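Side-chain contacts in dihydrodipicolinate synthase (Oceanobacillus iheyensis HTE831, PDB 3D0C), which probably catalyses the condensation of pyruvate with aspartate semialdehyde to 4-hydroxy-tetrahydrodipicolinate, a step of lysine biosynthesis: residues A[37-40]-A[41-45]; A[72-75]-A[76-80]; A[177-180]-A[181-185]. The protein carries 1 engineered substitution. All coordinates share one frame; numbering follows the deposited sequence.

Contact 1 (A[37-40]-A[41-45]); sequences DNVE and FLLQN
Val39 and Leu43, one helical turn apart, run abreast, with Val39 CG1 4.1 Å from Leu43 CD1. Leu43 is also pressed against the backbone, its CG 3.4 Å from Val39 O. Leu42 does the same one residue earlier: its CG comes 3.3 Å from Asn38 O, the carbonyl that accepts the Leu42 N-H bond. Val39 and Leu42 are buried, both packing on Ile50 of strand 49-50, and theirs is the tight part of the contact; Leu43 stands at its margin, on Arg81. On the exposed side, Gln44 reaches back only with CB, 3.3 Å from Glu40 O, before its bent chain turns off into solvent. Glu40 points instead to the neighbouring helix 64-78, its carboxylate held by a salt bridge with Arg81, and Asp37 pairs with Lys33. The last turn is closed by Asn45, whose ND2 donates to Phe41 O over 2.6 Å, the bond that grips the amide. The same nitrogen sits 3.4 Å above the plane of the Phe41 ring, over its centre. A chi1 of 178° swings this ring to the side of its own carbonyl, where the Asn45 amide lies over it. Four regular i to i+4 backbone bonds run through a helix end of this kind, the end of helix 32-44 in the first beta-alpha-beta unit of a TIM barrel.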
loop_
_atom_site.group_PDB
_atom_site.type_symbol
_atom_site.label_atom_id
_atom_site.label_comp_id
_atom_site.label_asym_id
_atom_site.label_seq_id
_atom_site.Cartn_x
_atom_site.Cartn_y
_atom_site.Cartn_z
ATOM N N ASP A 37 3.804 -15.077 -24.258
ATOM C CA ASP A 37 4.097 -14.265 -25.429
ATOM C C ASP A 37 4.678 -12.902 -25.100
ATOM O O ASP A 37 5.475 -12.361 -25.869
ATOM C CB ASP A 37 2.839 -14.088 -26.271
ATOM C CG ASP A 37 2.383 -15.391 -26.894
ATOM O OD1 ASP A 37 3.218 -16.315 -27.001
ATOM O OD2 ASP A 37 1.201 -15.486 -27.281
ATOM N N ASN A 38 4.274 -12.335 -23.972
ATOM C CA ASN A 38 4.809 -11.036 -23.595
ATOM C C ASN A 38 6.273 -11.207 -23.200
ATOM O O ASN A 38 7.122 -10.377 -23.534
ATOM C CB ASN A 38 4.015 -10.438 -22.434
ATOM C CG ASN A 38 4.635 -9.160 -21.910
ATOM O OD1 ASN A 38 4.862 -8.212 -22.664
ATOM N ND2 ASN A 38 4.919 -9.128 -20.615
ATOM N N VAL A 39 6.561 -12.297 -22.493
ATOM C CA VAL A 39 7.917 -12.609 -22.057
ATOM C C VAL A 39 8.809 -12.858 -23.280
ATOM O O VAL A 39 9.947 -12.387 -23.334
ATOM C CB VAL A 39 7.920 -13.859 -21.134
ATOM C CG1 VAL A 39 9.346 -14.269 -20.785
ATOM C CG2 VAL A 39 7.141 -13.553 -19.856
ATOM N N GLU A 40 8.286 -13.593 -24.260
ATOM C CA GLU A 40 9.039 -13.882 -25.484
ATOM C C GLU A 40 9.322 -12.582 -26.236
ATOM O O GLU A 40 10.418 -12.372 -26.753
ATOM C CB GLU A 40 8.246 -14.826 -26.401
ATOM C CG GLU A 40 8.258 -16.291 -25.990
ATOM C CD GLU A 40 9.662 -16.839 -25.795
ATOM O OE1 GLU A 40 10.584 -16.402 -26.516
ATOM O OE2 GLU A 40 9.840 -17.719 -24.928
ATOM N N PHE A 41 8.312 -11.720 -26.293
ATOM C CA PHE A 41 8.416 -10.431 -26.966
ATOM C C PHE A 41 9.560 -9.620 -26.376
ATOM O O PHE A 41 10.359 -9.034 -27.109
ATOM C CB PHE A 41 7.109 -9.654 -26.804
ATOM C CG PHE A 41 7.134 -8.284 -27.416
ATOM C CD1 PHE A 41 6.880 -8.106 -28.774
ATOM C CD2 PHE A 41 7.410 -7.166 -26.635
ATOM C CE1 PHE A 41 6.899 -6.832 -29.344
ATOM C CE2 PHE A 41 7.433 -5.888 -27.193
ATOM C CZ PHE A 41 7.175 -5.719 -28.551
ATOM N N LEU A 42 9.618 -9.577 -25.048
ATOM C CA LEU A 42 10.659 -8.843 -24.344
ATOM C C LEU A 42 12.043 -9.431 -24.626
ATOM O O LEU A 42 12.997 -8.700 -24.893
ATOM C CB LEU A 42 10.376 -8.858 -22.839
ATOM C CG LEU A 42 9.153 -8.053 -22.382
ATOM C CD1 LEU A 42 8.811 -8.396 -20.936
ATOM C CD2 LEU A 42 9.445 -6.561 -22.535
ATOM N N LEU A 43 12.156 -10.752 -24.572
ATOM C CA LEU A 43 13.440 -11.392 -24.823
ATOM C C LEU A 43 13.894 -11.218 -26.271
ATOM O O LEU A 43 15.070 -10.986 -26.532
ATOM C CB LEU A 43 13.366 -12.883 -24.483
ATOM C CG LEU A 43 13.174 -13.223 -23.001
ATOM C CD1 LEU A 43 12.924 -14.710 -22.839
ATOM C CD2 LEU A 43 14.410 -12.796 -22.213
ATOM N N GLN A 44 12.961 -11.329 -27.209
ATOM C CA GLN A 44 13.289 -11.194 -28.623
ATOM C C GLN A 44 13.761 -9.785 -28.938
ATOM O O GLN A 44 14.491 -9.564 -29.901
ATOM C CB GLN A 44 12.066 -11.535 -29.485
ATOM C CG GLN A 44 12.240 -11.243 -30.970
ATOM C CD GLN A 44 13.480 -11.897 -31.563
ATOM O OE1 GLN A 44 13.655 -13.116 -31.486
ATOM N NE2 GLN A 44 14.348 -11.085 -32.164
ATOM N N ASN A 45 13.340 -8.832 -28.114
ATOM C CA ASN A 45 13.717 -7.448 -28.320
ATOM C C ASN A 45 14.919 -6.984 -27.503
ATOM O O ASN A 45 15.167 -5.788 -27.381
ATOM C CB ASN A 45 12.500 -6.559 -28.080
ATOM C CG ASN A 45 11.516 -6.624 -29.232
ATOM O OD1 ASN A 45 11.778 -6.084 -30.304
ATOM N ND2 ASN A 45 10.391 -7.297 -29.028
#

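Contact 2 (A[72-75]-A[76-80]); sequences TRVT and ELVNG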
loop_
_atom_site.group_PDB
_atom_site.type_symbol
_atom_site.label_atom_id
_atom_site.label_comp_id
_atom_site.label_asym_id
_atom_site.label_seq_id
_atom_site.Cartn_x
_atom_site.Cartn_y
_atom_site.Cartn_z
ATOM N N THR A 72 7.032 -18.223 -11.037
ATOM C CA THR A 72 7.484 -19.533 -11.475
ATOM C C THR A 72 7.448 -19.635 -12.997
ATOM O O THR A 72 8.440 -20.018 -13.633
ATOM C CB THR A 72 6.608 -20.645 -10.847
ATOM O OG1 THR A 72 6.805 -20.652 -9.425
ATOM C CG2 THR A 72 6.977 -22.010 -11.405
ATOM N N ARG A 73 6.304 -19.267 -13.568
ATOM C CA ARG A 73 6.081 -19.312 -15.015
ATOM C C ARG A 73 7.119 -18.507 -15.796
ATOM O O ARG A 73 7.721 -18.997 -16.758
ATOM C CB ARG A 73 4.693 -18.762 -15.337
ATOM C CG ARG A 73 4.312 -18.829 -16.808
ATOM C CD ARG A 73 3.813 -20.221 -17.163
ATOM N NE ARG A 73 3.140 -20.251 -18.459
ATOM C CZ ARG A 73 2.344 -21.238 -18.857
ATOM N NH1 ARG A 73 2.124 -22.272 -18.054
ATOM N NH2 ARG A 73 1.768 -21.192 -20.051
ATOM N N VAL A 74 7.312 -17.255 -15.396
ATOM C CA VAL A 74 8.277 -16.406 -16.074
ATOM C C VAL A 74 9.688 -16.960 -15.944
ATOM O O VAL A 74 10.411 -17.059 -16.936
ATOM C CB VAL A 74 8.247 -14.960 -15.520
ATOM C CG1 VAL A 74 9.271 -14.089 -16.265
ATOM C CG2 VAL A 74 6.857 -14.378 -15.675
ATOM N N THR A 75 10.082 -17.330 -14.725
ATOM C CA THR A 75 11.421 -17.865 -14.496
ATOM C C THR A 75 11.725 -19.062 -15.406
ATOM O O THR A 75 12.779 -19.119 -16.054
ATOM C CB THR A 75 11.609 -18.297 -13.015
ATOM O OG1 THR A 75 11.488 -17.152 -12.161
ATOM C CG2 THR A 75 12.985 -18.930 -12.808
ATOM N N GLU A 76 10.799 -20.016 -15.449
ATOM C CA GLU A 76 10.978 -21.210 -16.264
ATOM C C GLU A 76 10.970 -20.900 -17.759
ATOM O O GLU A 76 11.764 -21.465 -18.513
ATOM C CB GLU A 76 9.904 -22.249 -15.913
ATOM C CG GLU A 76 9.881 -22.582 -14.427
ATOM C CD GLU A 76 8.969 -23.743 -14.077
ATOM O OE1 GLU A 76 7.832 -23.790 -14.591
ATOM O OE2 GLU A 76 9.387 -24.600 -13.269
ATOM N N LEU A 77 10.092 -20.001 -18.190
ATOM C CA LEU A 77 10.031 -19.640 -19.602
ATOM C C LEU A 77 11.341 -18.967 -20.028
ATOM O O LEU A 77 11.924 -19.313 -21.060
ATOM C CB LEU A 77 8.855 -18.699 -19.865
ATOM C CG LEU A 77 8.669 -18.274 -21.321
ATOM C CD1 LEU A 77 8.534 -19.506 -22.205
ATOM C CD2 LEU A 77 7.440 -17.398 -21.438
ATOM N N VAL A 78 11.801 -18.010 -19.225
ATOM C CA VAL A 78 13.047 -17.305 -19.512
ATOM C C VAL A 78 14.163 -18.339 -19.618
ATOM O O VAL A 78 15.026 -18.258 -20.493
ATOM C CB VAL A 78 13.402 -16.296 -18.395
ATOM C CG1 VAL A 78 14.791 -15.721 -18.631
ATOM C CG2 VAL A 78 12.370 -15.179 -18.355
ATOM N N ASN A 79 14.138 -19.301 -18.701
ATOM C CA ASN A 79 15.108 -20.384 -18.679
ATOM C C ASN A 79 16.556 -19.931 -18.843
ATOM O O ASN A 79 17.299 -20.463 -19.677
ATOM C CB ASN A 79 14.750 -21.394 -19.774
ATOM C CG ASN A 79 15.609 -22.636 -19.722
ATOM O OD1 ASN A 79 15.727 -23.281 -18.682
ATOM N ND2 ASN A 79 16.213 -22.982 -20.851
ATOM N N GLY A 80 16.951 -18.942 -18.048
ATOM C CA GLY A 80 18.316 -18.450 -18.094
ATOM C C GLY A 80 18.695 -17.507 -19.225
ATOM O O GLY A 80 19.844 -17.069 -19.286
HETATM O O HOH W 1 15.279 -18.383 -15.901
#
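Glu76 folds back along the preceding turn onto Thr72, and its side chain can be followed atom by atom. CB stands 3.5 Å from Thr72 O, the carbonyl that accepts the Glu76 N-H. CG comes closer still, 3.0 Å from Thr72 O, a snug approach that follows from CG lying beside the backbone N (chi1 -55°). Beyond CG the chain is extended (chi2 -172°) and keeps company with Thr72 along its length. CD then meets the methyl of Thr72, 3.8 Å from CG2, and OE1 lies 3.7 Å from the same CG2. The carboxylate thus meets the threonine through its carbon branch; the hydroxyl, OG1, is bonded instead to Ser105 and to Lys68 O. On the buried side of the helix Val74 and Val78 cross at a slant, CG1 of the former 3.9 Å from CG2 of the latter. Val78 CG2 is wedged even nearer the backbone, 3.1 Å from Val74 O, and both valines rest on Ile50 of strand 49-50. Leu77 turns instead to helix 32-44, where it packs on Val39 and Glu40. At the end of the helix Thr75 O takes two bonds, one from Asn79 N and one from a water 2.6 Å away. That water in turn accepts from Gly80 N at 2.8 Å. Asn79 has already left the helix with a positive phi of 47°. A water thus stands where a Schellman motif has its direct 6→1 bond, in the left-handed exit that carries helix 64-78 toward strand 83-88 of the TIM barrel.

Contact 3 (A[177-180]-A[181-185]); sequences TQVM and RAVPK. Engineered in segment 177-180: Met180 (natural residue Ile).
Thr177 and Arg181 lead the apolar contacts: the Arg181 stem follows the flank of Thr177, with the methyl CG2 of Thr177 4.0 Å from Arg181 CD. The stem then bends at the CG-CD bond (chi3 59°), and the guanidinium lies on the exposed side. Val179 and Val183 meet more loosely, Val179 CG2 to Val183 CG2 at 4.4 Å. Both valines, like Met180, pack on Phe191 of strand 190-193. Met180, an engineered residue present as selenomethionine, also packs on Ala206 of helix 196-206.

Contacts of carbon with backbone oxygen form a second group. The arginine stem hugs the helix here, Arg181 CG lying 3.2 Å from Thr177 O. Ala182 CB sits 3.5 Å from Gln178 O and equally near Val179 O, while Val183 CG2 approaches Val179 O to 3.3 Å.

The hydrogen bonds are those of a helix coming to its end. Arg181 N donates to Thr177 O at 3.2 Å, with a weak second bond to Gln178 O. Ala182 N repeats the pattern, its main bond to Gln178 O at 3.0 Å and a weak one to Val179 O. Val183 N adds a further bond to Val179 O. Gln178 O and Val179 O therefore each serve two donors, one bond of each pair being weak. The hydroxyl of Thr177 turns back instead to Ile173 O. Val183 then opens to an extended backbone (psi 120°), and this mixture of i+4 and weak i+3 bonds marks the C-terminal turn of helix 173-182, between strands 163-168 and 190-193 in a beta-alpha-beta unit of the TIM barrel.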
loop_
_atom_site.group_PDB
_atom_site.type_symbol
_atom_site.label_atom_id
_atom_site.label_comp_id
_atom_site.label_asym_id
_atom_site.label_seq_id
_atom_site.Cartn_x
_atom_site.Cartn_y
_atom_site.Cartn_z
ATOM N N THR A 177 21.539 12.155 -6.260
ATOM C CA THR A 177 22.964 12.436 -6.415
ATOM C C THR A 177 23.683 12.209 -5.083
ATOM O O THR A 177 24.750 11.603 -5.041
ATOM C CB THR A 177 23.189 13.888 -6.882
ATOM O OG1 THR A 177 22.500 14.096 -8.123
ATOM C CG2 THR A 177 24.675 14.170 -7.082
ATOM N N GLN A 178 23.096 12.691 -3.995
ATOM C CA GLN A 178 23.704 12.524 -2.679
ATOM C C GLN A 178 23.888 11.059 -2.270
ATOM O O GLN A 178 25.001 10.631 -1.949
ATOM C CB GLN A 178 22.865 13.227 -1.620
ATOM C CG GLN A 178 22.855 14.739 -1.724
ATOM C CD GLN A 178 21.700 15.343 -0.946
ATOM O OE1 GLN A 178 21.207 14.745 0.016
ATOM N NE2 GLN A 178 21.266 16.530 -1.350
ATOM N N VAL A 179 22.804 10.286 -2.276
ATOM C CA VAL A 179 22.905 8.889 -1.870
ATOM C C VAL A 179 23.917 8.100 -2.710
ATOM O O VAL A 179 24.678 7.293 -2.172
ATOM C CB VAL A 179 21.513 8.186 -1.888
ATOM C CG1 VAL A 179 21.034 7.974 -3.308
ATOM C CG2 VAL A 179 21.597 6.868 -1.148
HETATM N N MSE A 180 23.957 8.347 -4.015
HETATM C CA MSE A 180 24.899 7.627 -4.873
HETATM C C MSE A 180 26.365 7.977 -4.626
HETATM O O MSE A 180 27.261 7.154 -4.859
HETATM C CB MSE A 180 24.554 7.846 -6.343
HETATM C CG MSE A 180 23.214 7.236 -6.717
HETATM SE SE MSE A 180 22.940 7.116 -8.616
HETATM C CE MSE A 180 22.774 9.014 -8.965
ATOM N N ARG A 181 26.621 9.192 -4.162
ATOM C CA ARG A 181 27.993 9.589 -3.881
ATOM C C ARG A 181 28.376 9.058 -2.505
ATOM O O ARG A 181 29.555 8.861 -2.205
ATOM C CB ARG A 181 28.131 11.115 -3.906
ATOM C CG ARG A 181 27.971 11.732 -5.288
ATOM C CD ARG A 181 28.084 13.251 -5.243
ATOM N NE ARG A 181 29.371 13.705 -4.717
ATOM C CZ ARG A 181 30.543 13.497 -5.306
ATOM N NH1 ARG A 181 30.607 12.836 -6.454
ATOM N NH2 ARG A 181 31.656 13.950 -4.745
ATOM N N ALA A 182 27.368 8.817 -1.674
ATOM C CA ALA A 182 27.590 8.335 -0.316
ATOM C C ALA A 182 27.940 6.852 -0.224
ATOM O O ALA A 182 28.712 6.443 0.649
ATOM C CB ALA A 182 26.369 8.624 0.535
ATOM N N VAL A 183 27.369 6.048 -1.115
ATOM C CA VAL A 183 27.621 4.612 -1.114
ATOM C C VAL A 183 28.894 4.268 -1.877
ATOM O O VAL A 183 29.007 4.543 -3.068
ATOM C CB VAL A 183 26.440 3.846 -1.744
ATOM C CG1 VAL A 183 26.693 2.342 -1.681
ATOM C CG2 VAL A 183 25.155 4.204 -1.022
ATOM N N PRO A 184 29.874 3.655 -1.191
ATOM C CA PRO A 184 31.151 3.266 -1.800
ATOM C C PRO A 184 30.972 2.153 -2.831
ATOM O O PRO A 184 30.077 1.318 -2.707
ATOM C CB PRO A 184 31.983 2.829 -0.597
ATOM C CG PRO A 184 30.951 2.269 0.333
ATOM C CD PRO A 184 29.835 3.288 0.235
ATOM N N LYS A 185 31.821 2.143 -3.852
ATOM C CA LYS A 185 31.718 1.130 -4.895
ATOM C C LYS A 185 31.900 -0.271 -4.316
ATOM O O LYS A 185 31.313 -1.236 -4.810
ATOM C CB LYS A 185 32.760 1.379 -5.996
ATOM C CG LYS A 185 34.102 0.684 -5.786
ATOM C CD LYS A 185 35.013 0.853 -7.001
ATOM C CE LYS A 185 36.225 -0.067 -6.921
ATOM N NZ LYS A 185 35.825 -1.508 -6.878
#

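All three contacts are C-terminal helix turns in the shell of one eight-stranded barrel, and they follow in series along the chain. Contacts 1 and 2 belong to successive units sharing strand 49-50, and their centres are 12 Å apart. Their helices touch through valines: Val39 CG1 meets Val78 CG2 at 4.0 Å, and Val39 CG2 lies 4.2 Å from Val74 CG1. Contact 3, on helix 173-182 between the sixth and seventh strands, has its centre about 34 Å from the centre of each of the others, and lies on the opposite side of the chain's centre from contact 1. The three helices close in different ways, though each is followed by the next strand of the barrel.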